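Glutathione s-transferase III (Zea mays, PDB 1AW9) probably conjugates reduced glutathione to hydrophobic electrophiles, releasing a halide from halogenated substrates, and takes part in herbicide detoxification. Local coordinates at residues H135-Q138 with L139-L143. Sequence-based numbering, arbitrary orientation.
Sequences HAEQ and LAKVL. With CD (cadmium ion), chain D.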
loop_
_atom_site.group_PDB
_atom_site.type_symbol
_atom_site.label_atom_id
_atom_site.label_comp_id
_atom_site.label_asym_id
_atom_site.label_seq_id
_atom_site.Cartn_x
_atom_site.Cartn_y
_atom_site.Cartn_z
ATOM N N HIS A 135 10.597 0.491 -7.919
ATOM C CA HIS A 135 10.889 1.203 -9.140
ATOM C C HIS A 135 12.259 1.088 -9.730
ATOM O O HIS A 135 12.362 1.126 -10.925
ATOM C CB HIS A 135 10.496 2.618 -8.994
ATOM C CG HIS A 135 9.041 2.744 -8.888
ATOM N ND1 HIS A 135 8.214 2.488 -9.961
ATOM C CD2 HIS A 135 8.240 3.000 -7.834
ATOM C CE1 HIS A 135 6.959 2.587 -9.574
ATOM N NE2 HIS A 135 6.946 2.899 -8.288
ATOM N N ALA A 136 13.297 0.909 -8.915
ATOM C CA ALA A 136 14.627 0.742 -9.444
ATOM C C ALA A 136 14.662 -0.559 -10.242
ATOM O O ALA A 136 15.290 -0.660 -11.285
ATOM C CB ALA A 136 15.629 0.652 -8.307
ATOM N N GLU A 137 14.011 -1.581 -9.717
ATOM C CA GLU A 137 13.990 -2.859 -10.378
ATOM C C GLU A 137 13.168 -2.850 -11.650
ATOM O O GLU A 137 13.561 -3.455 -12.656
ATOM C CB GLU A 137 13.432 -3.876 -9.452
ATOM C CG GLU A 137 13.491 -5.189 -10.078
ATOM C CD GLU A 137 12.847 -6.214 -9.254
ATOM O OE1 GLU A 137 12.600 -5.958 -8.046
ATOM O OE2 GLU A 137 12.577 -7.292 -9.827
ATOM N N GLN A 138 12.010 -2.196 -11.597
ATOM C CA GLN A 138 11.155 -2.074 -12.763
ATOM C C GLN A 138 11.853 -1.258 -13.857
ATOM O O GLN A 138 11.789 -1.618 -15.025
ATOM C CB GLN A 138 9.800 -1.472 -12.365
ATOM C CG GLN A 138 8.944 -2.481 -11.622
ATOM C CD GLN A 138 7.591 -1.972 -11.186
ATOM O OE1 GLN A 138 7.233 -0.814 -11.381
ATOM N NE2 GLN A 138 6.815 -2.859 -10.620
ATOM N N LEU A 139 12.527 -0.172 -13.474
ATOM C CA LEU A 139 13.266 0.679 -14.420
ATOM C C LEU A 139 14.416 -0.133 -14.965
ATOM O O LEU A 139 14.668 -0.068 -16.149
ATOM C CB LEU A 139 13.807 1.951 -13.756
ATOM C CG LEU A 139 14.366 3.030 -14.707
ATOM C CD1 LEU A 139 13.350 3.406 -15.824
ATOM C CD2 LEU A 139 14.798 4.241 -13.938
ATOM N N ALA A 140 15.100 -0.914 -14.129
ATOM C CA ALA A 140 16.189 -1.782 -14.608
ATOM C C ALA A 140 15.708 -2.699 -15.752
ATOM O O ALA A 140 16.380 -2.782 -16.783
ATOM C CB ALA A 140 16.755 -2.650 -13.469
ATOM N N LYS A 141 14.589 -3.411 -15.561
ATOM C CA LYS A 141 14.055 -4.283 -16.611
ATOM C C LYS A 141 13.729 -3.474 -17.868
ATOM O O LYS A 141 13.923 -3.937 -18.994
ATOM C CB LYS A 141 12.778 -4.985 -16.170
ATOM C CG LYS A 141 12.827 -5.590 -14.816
ATOM C CD LYS A 141 13.786 -6.741 -14.763
ATOM C CE LYS A 141 14.116 -7.090 -13.316
ATOM N NZ LYS A 141 14.923 -5.998 -12.659
ATOM N N VAL A 142 13.150 -2.298 -17.669
ATOM C CA VAL A 142 12.818 -1.402 -18.765
ATOM C C VAL A 142 14.109 -0.997 -19.503
ATOM O O VAL A 142 14.161 -1.082 -20.733
ATOM C CB VAL A 142 12.013 -0.145 -18.257
ATOM C CG1 VAL A 142 11.938 0.970 -19.331
ATOM C CG2 VAL A 142 10.626 -0.563 -17.906
ATOM N N LEU A 143 15.156 -0.614 -18.772
ATOM C CA LEU A 143 16.424 -0.214 -19.396
ATOM C C LEU A 143 17.206 -1.367 -20.080
ATOM O O LEU A 143 18.066 -1.114 -20.917
ATOM C CB LEU A 143 17.282 0.599 -18.430
ATOM C CG LEU A 143 16.756 2.009 -18.047
ATOM C CD1 LEU A 143 17.659 2.716 -17.047
ATOM C CD2 LEU A 143 16.596 2.887 -19.224
HETATM CD CD CD D . 12.306 -8.601 -7.750
HETATM O O HOH W 1 10.774 -8.919 -8.789
#
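Successive i to i+4 bonds carry the backbone through residues 135-143 of helix 129-152: His-135 O accepts a hydrogen bond from Leu-139 N at 2.9 Å, and Ala-136 O, Glu-137 O and Gln-138 O receive the amides of Ala-140, Lys-141 and Val-142. Glu-137 O is gripped twice, by Lys-141 N at 3.1 Å and by Lys-141 NZ at 2.9 Å, the two donors coming from opposite faces of the carbonyl plane. Bends at chi2 (-67°) and chi4 (-68°) fold the lysine chain back along the helix and bring its ammonium group to that oxygen. There Lys-141 NZ also lies against the aliphatic part of Glu-137, 3.1 Å from CG, while Glu-137 OE2 stays 3.9 Å from NZ, its carboxylate turned to a metal. The helix belongs to the all-helical C-terminal domain of the glutathione transferase fold, and its inner side, with Leu-139 on Phe-106 and Leu-113, packs against helix 92-122. On the outer side the extended Glu-137 chain, CG trans to N (chi1 -176°), delivers its carboxylate to a cadmium ion in bidentate fashion, with OE1 at 2.7 Å and OE2 at 2.5 Å from the metal. Asp-133 of a second subunit also binds this ion, which therefore bridges two copies of the protein; a water modelled beside the cadmium lies doubtfully close for a ligand.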